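Local coordinates for uncharacterized protein (PDB 3GG7), which is of uncharacterised function but binds manganese and, as a TatD-type member of the metallo-dependent hydrolases, probably hydrolyses ester bonds, at residues P145-Y150 against L163-S168; R188-T193 against V238-G243; D90-L95 against S125-S130; V8-Y13 against L28-V33. All blocks are in the same frame, centred on the assembly; numbering follows the deposited sequence. Where two conformers were deposited one is given.

Interaction 1 of 4, residues P145-Y150 against L163-S168; sequences PILHWY and LGCWFS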
loop_
_atom_site.group_PDB
_atom_site.type_symbol
_atom_site.label_atom_id
_atom_site.label_comp_id
_atom_site.label_asym_id
_atom_site.label_seq_id
_atom_site.Cartn_x
_atom_site.Cartn_y
_atom_site.Cartn_z
ATOM N N PRO A 145 -2.026 5.140 -8.622
ATOM C CA PRO A 145 -1.697 3.809 -8.130
ATOM C C PRO A 145 -0.361 3.752 -7.445
ATOM O O PRO A 145 0.665 4.146 -8.017
ATOM C CB PRO A 145 -1.669 2.955 -9.403
ATOM C CG PRO A 145 -1.350 3.902 -10.525
ATOM C CD PRO A 145 -1.739 5.290 -10.065
ATOM N N ILE A 146 -0.341 3.257 -6.215
ATOM C CA ILE A 146 0.903 2.984 -5.535
ATOM C C ILE A 146 1.119 1.488 -5.519
ATOM O O ILE A 146 0.287 0.739 -4.985
ATOM C CB ILE A 146 0.861 3.444 -4.058
ATOM C CG1 ILE A 146 0.428 4.903 -3.950
ATOM C CG2 ILE A 146 2.227 3.235 -3.426
ATOM C CD1 ILE A 146 0.017 5.308 -2.494
ATOM N N LEU A 147 2.236 1.038 -6.064
ATOM C CA LEU A 147 2.552 -0.358 -6.005
ATOM C C LEU A 147 3.281 -0.617 -4.715
ATOM O O LEU A 147 4.410 -0.178 -4.495
ATOM C CB LEU A 147 3.374 -0.784 -7.237
ATOM C CG LEU A 147 2.631 -0.532 -8.537
ATOM C CD1 LEU A 147 3.505 -1.053 -9.680
ATOM C CD2 LEU A 147 1.290 -1.207 -8.570
ATOM N N HIS A 148 2.609 -1.343 -3.825
ATOM C CA HIS A 148 3.156 -1.653 -2.509
ATOM C C HIS A 148 4.037 -2.914 -2.597
ATOM O O HIS A 148 3.673 -3.894 -3.247
ATOM C CB HIS A 148 1.998 -1.783 -1.506
ATOM C CG HIS A 148 1.940 -3.093 -0.789
ATOM N ND1 HIS A 148 2.792 -3.413 0.245
ATOM C CD2 HIS A 148 1.104 -4.150 -0.932
ATOM C CE1 HIS A 148 2.498 -4.627 0.687
ATOM N NE2 HIS A 148 1.484 -5.094 -0.017
ATOM N N TRP A 149 5.222 -2.830 -1.998
ATOM C CA TRP A 149 6.201 -3.923 -1.971
ATOM C C TRP A 149 6.362 -4.578 -3.349
ATOM O O TRP A 149 6.179 -5.792 -3.511
ATOM C CB TRP A 149 5.796 -4.960 -0.915
ATOM C CG TRP A 149 6.873 -5.959 -0.519
ATOM C CD1 TRP A 149 8.055 -6.243 -1.174
ATOM C CD2 TRP A 149 6.840 -6.822 0.628
ATOM N NE1 TRP A 149 8.734 -7.229 -0.505
ATOM C CE2 TRP A 149 8.016 -7.605 0.599
ATOM C CE3 TRP A 149 5.915 -7.017 1.672
ATOM C CZ2 TRP A 149 8.303 -8.558 1.577
ATOM C CZ3 TRP A 149 6.197 -7.972 2.638
ATOM C CH2 TRP A 149 7.387 -8.727 2.585
ATOM N N TYR A 150 6.688 -3.759 -4.334
ATOM C CA TYR A 150 6.898 -4.242 -5.689
ATOM C C TYR A 150 8.062 -5.246 -5.741
ATOM O O TYR A 150 9.145 -4.981 -5.227
ATOM C CB TYR A 150 7.130 -3.065 -6.637
ATOM C CG TYR A 150 7.334 -3.513 -8.049
ATOM C CD1 TYR A 150 6.258 -3.758 -8.877
ATOM C CD2 TYR A 150 8.635 -3.791 -8.528
ATOM C CE1 TYR A 150 6.452 -4.246 -10.193
ATOM C CE2 TYR A 150 8.828 -4.263 -9.808
ATOM C CZ TYR A 150 7.746 -4.491 -10.629
ATOM O OH TYR A 150 7.944 -4.972 -11.902
ATOM N N LEU A 163 3.413 4.290 -16.670
ATOM C CA LEU A 163 1.984 4.371 -16.415
ATOM C C LEU A 163 1.609 5.304 -15.245
ATOM O O LEU A 163 0.425 5.424 -14.889
ATOM C CB LEU A 163 1.418 2.968 -16.141
ATOM C CG LEU A 163 1.340 2.084 -17.391
ATOM C CD1 LEU A 163 1.139 0.627 -16.996
ATOM C CD2 LEU A 163 0.224 2.555 -18.319
ATOM N N GLY A 164 2.598 5.951 -14.647
ATOM C CA GLY A 164 2.349 6.904 -13.565
ATOM C C GLY A 164 2.232 6.284 -12.182
ATOM O O GLY A 164 1.654 6.908 -11.266
ATOM N N CYS A 165 2.773 5.077 -12.005
ATOM C CA CYS A 165 2.736 4.440 -10.684
ATOM C C CYS A 165 3.709 5.099 -9.741
ATOM O O CYS A 165 4.775 5.610 -10.151
ATOM C CB CYS A 165 3.075 2.956 -10.753
ATOM S SG CYS A 165 1.844 1.939 -11.580
ATOM N N TRP A 166 3.315 5.096 -8.462
ATOM C CA TRP A 166 4.190 5.369 -7.333
ATOM C C TRP A 166 4.555 4.050 -6.658
ATOM O O TRP A 166 4.024 3.012 -7.045
ATOM C CB TRP A 166 3.508 6.290 -6.320
ATOM C CG TRP A 166 3.196 7.684 -6.808
ATOM C CD1 TRP A 166 2.569 8.046 -7.959
ATOM C CD2 TRP A 166 3.464 8.877 -6.102
ATOM N NE1 TRP A 166 2.449 9.414 -8.027
ATOM C CE2 TRP A 166 2.984 9.947 -6.886
ATOM C CE3 TRP A 166 4.079 9.150 -4.876
ATOM C CZ2 TRP A 166 3.104 11.273 -6.491
ATOM C CZ3 TRP A 166 4.177 10.474 -4.477
ATOM C CH2 TRP A 166 3.717 11.513 -5.299
ATOM N N PHE A 167 5.439 4.080 -5.660
ATOM C CA PHE A 167 5.946 2.889 -5.016
ATOM C C PHE A 167 6.096 3.101 -3.542
ATOM O O PHE A 167 6.653 4.112 -3.136
ATOM C CB PHE A 167 7.316 2.501 -5.630
ATOM C CG PHE A 167 7.270 2.424 -7.115
ATOM C CD1 PHE A 167 6.912 1.231 -7.748
ATOM C CD2 PHE A 167 7.473 3.558 -7.884
ATOM C CE1 PHE A 167 6.795 1.169 -9.116
ATOM C CE2 PHE A 167 7.342 3.514 -9.262
ATOM C CZ PHE A 167 7.019 2.304 -9.881
ATOM N N SER A 168 5.624 2.151 -2.733
ATOM C CA SER A 168 5.939 2.161 -1.330
ATOM C C SER A 168 6.843 0.977 -1.048
ATOM O O SER A 168 6.559 -0.152 -1.413
ATOM C CB SER A 168 4.668 2.198 -0.438
ATOM O OG SER A 168 3.791 1.107 -0.692
HETATM O O HOH W 1 7.116 -0.905 -4.075
#
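The Leu147 and Phe167 side chains run alongside each other in the same direction where strand 143-148 pairs in parallel with strand 166-169. Helix 154-162 connects them in a beta-alpha-beta unit of the TIM-barrel fold. The tight part is the strand pairing itself: Leu147 N gives a hydrogen bond to Trp166 O at 2.8 Å, Trp166 N gives one to Pro145 O, and Ser168 N reaches Leu147 O at a longer 3.2 Å. On the face turned to helix 154-162, CG of Leu147 stands anti to its own carbonyl carbon (chi1 -60°), which sets it 4.0 Å from Cys165 SG. Leu147 CD1 meets Phe167 CE1 at 4.0 Å and Cys165 SG at 3.9 Å, and that sulfur also packs on Pro145 CG. An alanine in place of Leu147 would keep CB near Phe167 CD1 but would probably open a gap between Cys165 SG, Phe167 CE1 and the helix residue Ala160. On the other face Ile146 CG2 packs on Ser168 N, while the Trp166 ring leads away from 145-150 and packs on helix 227-243. Ser168 OG passes close to His148 CA and then bonds to Glu194, which also takes His148 ND1; His148 is a predicted metal ligand. Looser, partly exposed ground lies at both ends: at Gly164, which closes helix 154-162 with a Schellman motif, and at Trp149, whose side chain starts away from 163-168 although its N bonds to Ser168 O. Beside Trp149, a water donates to Leu147 O and Ser168 O and accepts from Tyr150 N at 2.9 Å.

Interaction 2 of 4, residues R188-T193 against V238-G243; sequences RDRVLT and VSRLLG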
loop_
_atom_site.group_PDB
_atom_site.type_symbol
_atom_site.label_atom_id
_atom_site.label_comp_id
_atom_site.label_asym_id
_atom_site.label_seq_id
_atom_site.Cartn_x
_atom_site.Cartn_y
_atom_site.Cartn_z
ATOM N N ARG A 188 12.806 9.371 -7.508
ATOM C CA ARG A 188 12.786 9.599 -6.061
ATOM C C ARG A 188 11.555 10.348 -5.620
ATOM O O ARG A 188 11.170 10.221 -4.454
ATOM C CB ARG A 188 14.040 10.345 -5.587
ATOM C CG ARG A 188 15.290 9.521 -5.734
ATOM C CD ARG A 188 16.487 10.198 -5.121
ATOM N NE ARG A 188 17.719 9.459 -5.388
ATOM C CZ ARG A 188 18.930 9.884 -5.034
ATOM N NH1 ARG A 188 19.088 11.054 -4.412
ATOM N NH2 ARG A 188 19.989 9.131 -5.298
ATOM N N ASP A 189 10.948 11.122 -6.519
ATOM C CA ASP A 189 9.733 11.887 -6.203
ATOM C C ASP A 189 8.447 11.038 -6.225
ATOM O O ASP A 189 7.355 11.583 -6.049
ATOM C CB ASP A 189 9.612 13.180 -7.058
ATOM C CG ASP A 189 9.591 12.936 -8.546
ATOM O OD1 ASP A 189 9.560 11.769 -8.988
ATOM O OD2 ASP A 189 9.573 13.952 -9.297
ATOM N N ARG A 190 8.595 9.722 -6.411
ATOM C CA ARG A 190 7.446 8.796 -6.344
ATOM C C ARG A 190 7.672 7.638 -5.367
ATOM O O ARG A 190 6.947 6.627 -5.414
ATOM C CB ARG A 190 7.134 8.258 -7.735
ATOM C CG ARG A 190 6.432 9.291 -8.639
ATOM C CD ARG A 190 5.839 8.654 -9.889
ATOM N NE ARG A 190 6.645 8.910 -11.069
ATOM C CZ ARG A 190 6.534 8.242 -12.210
ATOM N NH1 ARG A 190 5.633 7.258 -12.350
ATOM N NH2 ARG A 190 7.326 8.575 -13.226
ATOM N N VAL A 191 8.631 7.796 -4.461
ATOM C CA VAL A 191 8.974 6.784 -3.470
ATOM C C VAL A 191 8.399 7.134 -2.094
ATOM O O VAL A 191 8.587 8.233 -1.581
ATOM C CB VAL A 191 10.484 6.547 -3.414
ATOM C CG1 VAL A 191 10.866 5.541 -2.329
ATOM C CG2 VAL A 191 10.928 6.012 -4.769
ATOM N N LEU A 192 7.650 6.178 -1.539
ATOM C CA LEU A 192 7.109 6.259 -0.182
ATOM C C LEU A 192 7.690 5.089 0.585
ATOM O O LEU A 192 8.166 4.111 0.003
ATOM C CB LEU A 192 5.567 6.143 -0.227
ATOM C CG LEU A 192 4.870 7.155 -1.128
ATOM C CD1 LEU A 192 3.409 6.817 -1.260
ATOM C CD2 LEU A 192 5.086 8.602 -0.636
ATOM N N THR A 193 7.615 5.165 1.908
ATOM C CA THR A 193 8.107 4.119 2.791
ATOM C C THR A 193 6.917 3.371 3.416
ATOM O O THR A 193 5.895 3.973 3.656
ATOM C CB THR A 193 9.005 4.715 3.894
ATOM O OG1 THR A 193 8.378 5.857 4.477
ATOM C CG2 THR A 193 10.374 5.156 3.327
ATOM N N VAL A 238 4.496 12.593 -0.044
ATOM C CA VAL A 238 3.127 12.423 0.453
ATOM C C VAL A 238 2.299 13.675 0.180
ATOM O O VAL A 238 1.158 13.578 -0.267
ATOM C CB VAL A 238 3.086 12.024 1.947
ATOM C CG1 VAL A 238 1.630 12.031 2.497
ATOM C CG2 VAL A 238 3.701 10.656 2.135
ATOM N N SER A 239 2.864 14.874 0.404
ATOM C CA SER A 239 2.143 16.099 0.077
ATOM C C SER A 239 1.740 16.147 -1.384
ATOM O O SER A 239 0.589 16.488 -1.707
ATOM C CB SER A 239 2.953 17.357 0.418
ATOM O OG SER A 239 3.463 17.289 1.734
ATOM N N ARG A 240 2.666 15.801 -2.283
ATOM C CA ARG A 240 2.391 15.841 -3.710
ATOM C C ARG A 240 1.349 14.802 -4.108
ATOM O O ARG A 240 0.457 15.067 -4.891
ATOM C CB ARG A 240 3.683 15.628 -4.490
ATOM C CG ARG A 240 3.512 15.739 -5.980
ATOM C CD ARG A 240 4.857 15.940 -6.709
ATOM N NE ARG A 240 5.545 14.685 -6.991
ATOM C CZ ARG A 240 5.189 13.814 -7.936
ATOM N NH1 ARG A 240 4.129 14.034 -8.712
ATOM N NH2 ARG A 240 5.902 12.713 -8.118
ATOM N N LEU A 241 1.461 13.619 -3.505
ATOM C CA LEU A 241 0.492 12.542 -3.701
ATOM C C LEU A 241 -0.917 12.984 -3.356
ATOM O O LEU A 241 -1.855 12.760 -4.120
ATOM C CB LEU A 241 0.863 11.331 -2.825
ATOM C CG LEU A 241 -0.111 10.152 -2.830
ATOM C CD1 LEU A 241 -0.016 9.400 -4.182
ATOM C CD2 LEU A 241 0.152 9.242 -1.642
ATOM N N LEU A 242 -1.070 13.602 -2.192
ATOM C CA LEU A 242 -2.371 14.146 -1.789
ATOM C C LEU A 242 -2.909 15.228 -2.735
ATOM O O LEU A 242 -4.119 15.417 -2.852
ATOM C CB LEU A 242 -2.263 14.698 -0.370
ATOM C CG LEU A 242 -2.054 13.616 0.682
ATOM C CD1 LEU A 242 -1.633 14.224 2.004
ATOM C CD2 LEU A 242 -3.309 12.741 0.841
ATOM N N GLY A 243 -1.997 15.953 -3.382
ATOM C CA GLY A 243 -2.361 16.925 -4.397
ATOM C C GLY A 243 -2.943 16.296 -5.646
ATOM O O GLY A 243 -3.732 16.928 -6.338
#
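Arg240 starts with CG anti to its backbone N (chi1 -176°) and bends at chi3 (85°), which turns NE out of the line of the chain as the guanidinium heads for Asp189. There NH2 donates to the backbone O of Asp189 at 2.8 Å. The bond is not straight, with an N-H...O angle of 144°, and the donor stands well above the carbonyl plane. The Asp189 carboxylate is a looser partner: OD1 lies 3.9 Å from Arg240 NH2, a long salt bridge, so the backbone oxygen carries the closer grip. Arg190 CG lies at the guanidinium edge, 3.5 Å from Arg240 NH2. The charged end of Arg190 takes another course, its NH1 bonding to Cys165 O and Ile161 O; the NE of Arg190 stays 4.9 Å from Arg240 NH2, two like charges near each other without contact. This is the polar, solvent-side half of a helix-on-strand contact in the TIM barrel, where the last turns of helix 227-243 pack against strand 191-193 and the short 3-10 segment before it. The apolar half is buried. Leu192 splays its two methyls onto successive turns of the helix: CD2 meets Val238 CG2 at 3.7 Å, and CD1 meets Leu241 CD2 at 4.1 Å. In both pairs the side chains cross at about a right angle. Ile146 of strand 143-148 touches both Leu192 and Leu241, while Trp166 packs against Arg240 and Leu241. Asn237, one residue before 238-243, ties the helix to the same backbone through ND2, which bonds to Arg188 O and Val191 O.

Interaction 3 of 4, residues D90-L95 against S125-S130; sequences DGSPSL and SRRAES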
loop_
_atom_site.group_PDB
_atom_site.type_symbol
_atom_site.label_atom_id
_atom_site.label_comp_id
_atom_site.label_asym_id
_atom_site.label_seq_id
_atom_site.Cartn_x
_atom_site.Cartn_y
_atom_site.Cartn_z
ATOM N N ASP A 90 -2.897 -11.361 -7.092
ATOM C CA ASP A 90 -1.800 -12.193 -6.622
ATOM C C ASP A 90 -1.730 -13.435 -7.511
ATOM O O ASP A 90 -2.714 -14.165 -7.647
ATOM C CB ASP A 90 -1.984 -12.572 -5.143
ATOM C CG ASP A 90 -0.764 -13.279 -4.574
ATOM O OD1 ASP A 90 -0.399 -14.346 -5.094
ATOM O OD2 ASP A 90 -0.143 -12.776 -3.606
ATOM N N GLY A 91 -0.583 -13.635 -8.133
ATOM C CA GLY A 91 -0.370 -14.737 -9.051
ATOM C C GLY A 91 0.172 -16.022 -8.459
ATOM O O GLY A 91 0.683 -16.888 -9.213
ATOM N N SER A 92 0.083 -16.188 -7.141
ATOM C CA SER A 92 0.644 -17.366 -6.470
ATOM C C SER A 92 -0.151 -18.593 -6.865
ATOM O O SER A 92 -1.374 -18.542 -6.953
ATOM C CB SER A 92 0.607 -17.212 -4.963
ATOM O OG SER A 92 1.406 -16.128 -4.534
ATOM N N PRO A 93 0.549 -19.705 -7.115
ATOM C CA PRO A 93 -0.174 -20.910 -7.499
ATOM C C PRO A 93 -1.295 -21.323 -6.532
ATOM O O PRO A 93 -2.343 -21.799 -6.972
ATOM C CB PRO A 93 0.926 -21.981 -7.536
ATOM C CG PRO A 93 2.154 -21.249 -7.870
ATOM C CD PRO A 93 2.002 -19.865 -7.242
ATOM N N SER A 94 -1.097 -21.137 -5.235
ATOM C CA SER A 94 -2.102 -21.569 -4.277
ATOM C C SER A 94 -3.413 -20.778 -4.373
ATOM O O SER A 94 -4.447 -21.256 -3.908
ATOM C CB SER A 94 -1.555 -21.508 -2.851
ATOM O OG SER A 94 -1.319 -20.184 -2.447
ATOM N N LEU A 95 -3.379 -19.589 -4.979
ATOM C CA LEU A 95 -4.575 -18.760 -5.170
ATOM C C LEU A 95 -5.128 -18.806 -6.596
ATOM O O LEU A 95 -6.080 -18.115 -6.936
ATOM C CB LEU A 95 -4.224 -17.317 -4.808
ATOM C CG LEU A 95 -3.737 -17.101 -3.371
ATOM C CD1 LEU A 95 -3.335 -15.625 -3.169
ATOM C CD2 LEU A 95 -4.796 -17.486 -2.353
ATOM N N SER A 125 0.585 -6.681 -5.934
ATOM C CA SER A 125 0.853 -7.176 -7.279
ATOM C C SER A 125 1.710 -8.420 -7.325
ATOM O O SER A 125 2.183 -8.773 -8.401
ATOM C CB SER A 125 1.532 -6.088 -8.142
ATOM O OG SER A 125 2.816 -5.730 -7.665
ATOM N N ARG A 126 1.947 -9.063 -6.184
ATOM C CA ARG A 126 2.859 -10.207 -6.128
ATOM C C ARG A 126 2.547 -11.267 -7.185
ATOM O O ARG A 126 1.440 -11.822 -7.255
ATOM C CB ARG A 126 2.818 -10.861 -4.764
ATOM C CG ARG A 126 3.836 -11.962 -4.629
ATOM C CD ARG A 126 3.551 -12.815 -3.415
ATOM N NE ARG A 126 4.688 -13.667 -3.101
ATOM C CZ ARG A 126 4.662 -14.665 -2.222
ATOM N NH1 ARG A 126 3.549 -14.955 -1.553
ATOM N NH2 ARG A 126 5.762 -15.379 -2.014
ATOM N N ARG A 127 3.555 -11.533 -8.021
ATOM C CA ARG A 127 3.447 -12.541 -9.082
ATOM C C ARG A 127 2.371 -12.265 -10.139
ATOM O O ARG A 127 1.971 -13.163 -10.872
ATOM C CB ARG A 127 3.326 -13.953 -8.469
ATOM C CG ARG A 127 4.503 -14.339 -7.606
ATOM C CD ARG A 127 4.156 -15.515 -6.747
ATOM N NE ARG A 127 5.320 -16.113 -6.103
ATOM C CZ ARG A 127 5.254 -17.037 -5.154
ATOM N NH1 ARG A 127 4.077 -17.463 -4.718
ATOM N NH2 ARG A 127 6.377 -17.533 -4.627
ATOM N N ALA A 128 1.928 -11.015 -10.227
ATOM C CA ALA A 128 0.867 -10.587 -11.115
ATOM C C ALA A 128 1.087 -9.152 -11.584
ATOM O O ALA A 128 0.155 -8.439 -11.892
ATOM C CB ALA A 128 -0.479 -10.727 -10.409
ATOM N N GLU A 129 2.355 -8.755 -11.671
ATOM C CA GLU A 129 2.695 -7.380 -11.934
ATOM C C GLU A 129 2.190 -6.944 -13.315
ATOM O O GLU A 129 1.561 -5.875 -13.440
ATOM C CB GLU A 129 4.206 -7.164 -11.754
ATOM C CG GLU A 129 4.726 -7.425 -10.331
ATOM C CD GLU A 129 5.093 -8.876 -10.027
ATOM O OE1 GLU A 129 4.954 -9.705 -10.958
ATOM O OE2 GLU A 129 5.504 -9.181 -8.863
ATOM N N SER A 130 2.454 -7.759 -14.345
ATOM C CA SER A 130 1.994 -7.411 -15.683
ATOM C C SER A 130 0.473 -7.312 -15.773
ATOM O O SER A 130 -0.058 -6.436 -16.453
ATOM C CB SER A 130 2.531 -8.422 -16.703
ATOM O OG SER A 130 3.902 -8.156 -16.969
#
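Arg127 and Ser92 join two loops of the TIM barrel, one following strand 83-88 and the other following strand 119-124. Arg127 sits at the third position of a type II beta turn from Ser125 to Ala128, just ahead of helix 129-138. Its CB rests on the Gly91 backbone, 3.8 Å from Gly91 CA. From CG to NE the chain is extended, which carries CD past Ser92 OG at 3.6 Å. At the tip NH1 donates to Ser92 OG at 3.0 Å, the oxygen lying near the guanidinium edge but tilted 22° from its plane. The same NH1 stands over the centre of the Arg126 guanidinium, 3.7 Å above its plane, so two like charges lie close together, in residues that are both exposed. Next to these arms the backbones are fastened by Gly91 N, which donates to Arg126 O. A CB on Gly91 would run into Arg127 O, which already accepts a CA-H...O contact from Gly91 CA at 3.4 Å. Asp90 holds the serine in place: its OD1 closes an Asx turn by accepting from Ser92 N. Its OD2 bonds to His124 NE2, a bond consistent with a second-shell role behind His124, a predicted metal ligand. Asp90 OD1 also takes Ser92 OG at 2.6 Å, through the syn lone pair.

Interaction 4 of 4, residues V8-Y13 against L28-V33; sequences VHLDLY and LTVLSV. With MN (manganese (II) ion), chain B.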
loop_
_atom_site.group_PDB
_atom_site.type_symbol
_atom_site.label_atom_id
_atom_site.label_comp_id
_atom_site.label_asym_id
_atom_site.label_seq_id
_atom_site.Cartn_x
_atom_site.Cartn_y
_atom_site.Cartn_z
ATOM N N VAL A 8 0.190 -0.390 6.185
ATOM C CA VAL A 8 0.273 -1.218 7.372
ATOM C C VAL A 8 -1.113 -1.694 7.817
ATOM O O VAL A 8 -2.095 -0.970 7.687
ATOM C CB VAL A 8 1.049 -0.501 8.490
ATOM C CG1 VAL A 8 0.350 0.826 8.935
ATOM C CG2 VAL A 8 1.285 -1.412 9.688
ATOM N N HIS A 9 -1.177 -2.928 8.313
ATOM C CA HIS A 9 -2.429 -3.536 8.732
ATOM C C HIS A 9 -2.607 -3.361 10.224
ATOM O O HIS A 9 -2.438 -4.320 10.987
ATOM C CB HIS A 9 -2.471 -5.013 8.338
ATOM C CG HIS A 9 -2.328 -5.239 6.863
ATOM N ND1 HIS A 9 -3.410 -5.472 6.042
ATOM C CD2 HIS A 9 -1.236 -5.278 6.064
ATOM C CE1 HIS A 9 -2.992 -5.624 4.798
ATOM N NE2 HIS A 9 -1.675 -5.529 4.782
ATOM N N LEU A 10 -2.957 -2.153 10.653
ATOM C CA LEU A 10 -3.180 -1.925 12.096
ATOM C C LEU A 10 -4.197 -2.891 12.666
ATOM O O LEU A 10 -4.031 -3.351 13.802
ATOM C CB LEU A 10 -3.672 -0.517 12.386
ATOM C CG LEU A 10 -2.795 0.636 12.033
ATOM C CD1 LEU A 10 -3.510 1.878 12.581
ATOM C CD2 LEU A 10 -1.401 0.494 12.659
ATOM N N ASP A 11 -5.198 -3.262 11.871
ATOM C CA ASP A 11 -6.312 -4.075 12.361
ATOM C C ASP A 11 -5.968 -5.572 12.489
ATOM O O ASP A 11 -6.813 -6.367 12.917
ATOM C CB ASP A 11 -7.597 -3.812 11.549
ATOM C CG ASP A 11 -7.505 -4.266 10.108
ATOM O OD1 ASP A 11 -6.516 -4.947 9.727
ATOM O OD2 ASP A 11 -8.460 -3.907 9.351
ATOM N N LEU A 12 -4.742 -5.959 12.147
ATOM C CA LEU A 12 -4.325 -7.348 12.229
ATOM C C LEU A 12 -3.360 -7.597 13.393
ATOM O O LEU A 12 -2.921 -8.733 13.573
ATOM C CB LEU A 12 -3.701 -7.799 10.910
ATOM C CG LEU A 12 -4.628 -7.819 9.693
ATOM C CD1 LEU A 12 -3.905 -8.353 8.445
ATOM C CD2 LEU A 12 -5.919 -8.631 9.977
ATOM N N TYR A 13 -3.048 -6.557 14.166
ATOM C CA TYR A 13 -2.228 -6.714 15.382
ATOM C C TYR A 13 -3.087 -7.270 16.516
ATOM O O TYR A 13 -4.294 -7.072 16.544
ATOM C CB TYR A 13 -1.610 -5.388 15.798
ATOM C CG TYR A 13 -0.489 -4.932 14.918
ATOM C CD1 TYR A 13 0.802 -5.413 15.089
ATOM C CD2 TYR A 13 -0.719 -4.040 13.888
ATOM C CE1 TYR A 13 1.849 -4.997 14.269
ATOM C CE2 TYR A 13 0.330 -3.610 13.057
ATOM C CZ TYR A 13 1.604 -4.067 13.251
ATOM O OH TYR A 13 2.580 -3.607 12.366
ATOM N N LEU A 28 3.718 9.557 13.876
ATOM C CA LEU A 28 4.076 8.709 12.743
ATOM C C LEU A 28 2.802 8.495 11.921
ATOM O O LEU A 28 1.824 7.941 12.421
ATOM C CB LEU A 28 4.649 7.378 13.255
ATOM C CG LEU A 28 5.436 6.535 12.261
ATOM C CD1 LEU A 28 6.353 5.531 13.008
ATOM C CD2 LEU A 28 4.531 5.815 11.298
ATOM N N THR A 29 2.799 9.001 10.690
ATOM C CA THR A 29 1.673 8.857 9.789
ATOM C C THR A 29 1.603 7.464 9.198
ATOM O O THR A 29 2.583 6.948 8.659
ATOM C CB THR A 29 1.748 9.875 8.664
ATOM O OG1 THR A 29 1.865 11.182 9.229
ATOM C CG2 THR A 29 0.531 9.786 7.742
ATOM N N VAL A 30 0.436 6.839 9.310
ATOM C CA VAL A 30 0.240 5.502 8.793
ATOM C C VAL A 30 -0.962 5.416 7.866
ATOM O O VAL A 30 -2.000 6.045 8.106
ATOM C CB VAL A 30 0.106 4.436 9.909
ATOM C CG1 VAL A 30 1.361 4.405 10.789
ATOM C CG2 VAL A 30 -1.144 4.691 10.774
ATOM N N LEU A 31 -0.801 4.669 6.781
ATOM C CA LEU A 31 -1.933 4.273 5.952
ATOM C C LEU A 31 -2.376 2.919 6.451
ATOM O O LEU A 31 -1.789 1.888 6.169
ATOM C CB LEU A 31 -1.583 4.227 4.455
ATOM C CG LEU A 31 -2.797 3.998 3.569
ATOM C CD1 LEU A 31 -3.592 5.308 3.471
ATOM C CD2 LEU A 31 -2.365 3.472 2.170
ATOM N N SER A 32 -3.485 2.959 7.177
ATOM C CA SER A 32 -4.089 1.804 7.826
ATOM C C SER A 32 -4.998 1.120 6.801
ATOM O O SER A 32 -6.105 1.613 6.528
ATOM C CB SER A 32 -4.881 2.311 9.042
ATOM O OG SER A 32 -5.579 1.265 9.715
ATOM N N VAL A 33 -4.516 0.043 6.190
ATOM C CA VAL A 33 -5.229 -0.624 5.111
ATOM C C VAL A 33 -6.147 -1.718 5.633
ATOM O O VAL A 33 -5.923 -2.273 6.738
ATOM C CB VAL A 33 -4.262 -1.172 4.026
ATOM C CG1 VAL A 33 -3.501 0.008 3.347
ATOM C CG2 VAL A 33 -3.236 -2.172 4.627
HETATM MN MN MN B . -0.462 -5.480 3.069
HETATM O O HOH W 2 -5.881 -5.010 7.144
HETATM O O HOH W 3 -5.462 -1.534 9.323
HETATM O O HOH W 4 0.522 -7.006 2.145
#
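A parallel bridge between Val8 and Ser32, at the C-terminal ends of neighbouring strands 4-8 and 29-32, fastens a metal-binding loop to the TIM barrel. The evidence is two backbone hydrogen bonds: Val8 N to Leu31 O, and Val33 N to Val8 O, each 3.0 Å. Just beyond, Val33 CG2 sits over the centre of one face of the His9 ring, a CH-pi contact at 3.5 Å and 14° off the ring normal. A water accepting from His9 ND1 and donating to Asp11 OD1 and Val33 O also helps fix the ring's rotation. His9 NE2 binds the manganese at 2.1 Å, alongside His7, Glu86, Asp196 and a water. On the face that holds Val8 and Ser32, Val8 CG1 packs on Val30 CB, and Leu10 CD1 meets Val30 CG2 at 4.1 Å and Ser32 OG at 3.6 Å. An alanine in place of Leu10 would probably open a gap between Val30, Val19 and Val53 and take CG and CD1 away from Ser32 OG. Asp11 OD2 turns to Thr43. Leu10 touches both Val19 of helix 16-25 and Val53 of strand 53-55, while Val30 leans on Cys23 of the same helix.

Along the chain the contacts close in the order 4, 3, 1, 2, all within one TIM barrel. Interactions 1 and 2, with centres 10 Å apart, touch directly, because strands 166-169 and 191-193 are neighbours in the parallel sheet: Phe167 O and Leu192 N are probably hydrogen-bonded. Interaction 3 meets interaction 1 through Tyr150 packing on Glu129. Interaction 4, its centre 18 Å from those of interactions 1 and 2, lies on strands 4-8 and 29-32, which the Thr193-Phe6 backbone bond joins to strand 191-193. His9 binds the manganese, the His148 side chain lies about 4 Å from it, and Asp90 reaches the site indirectly, through the predicted ligand His124; interaction 2 joins the C-terminal helix to the barrel farther away.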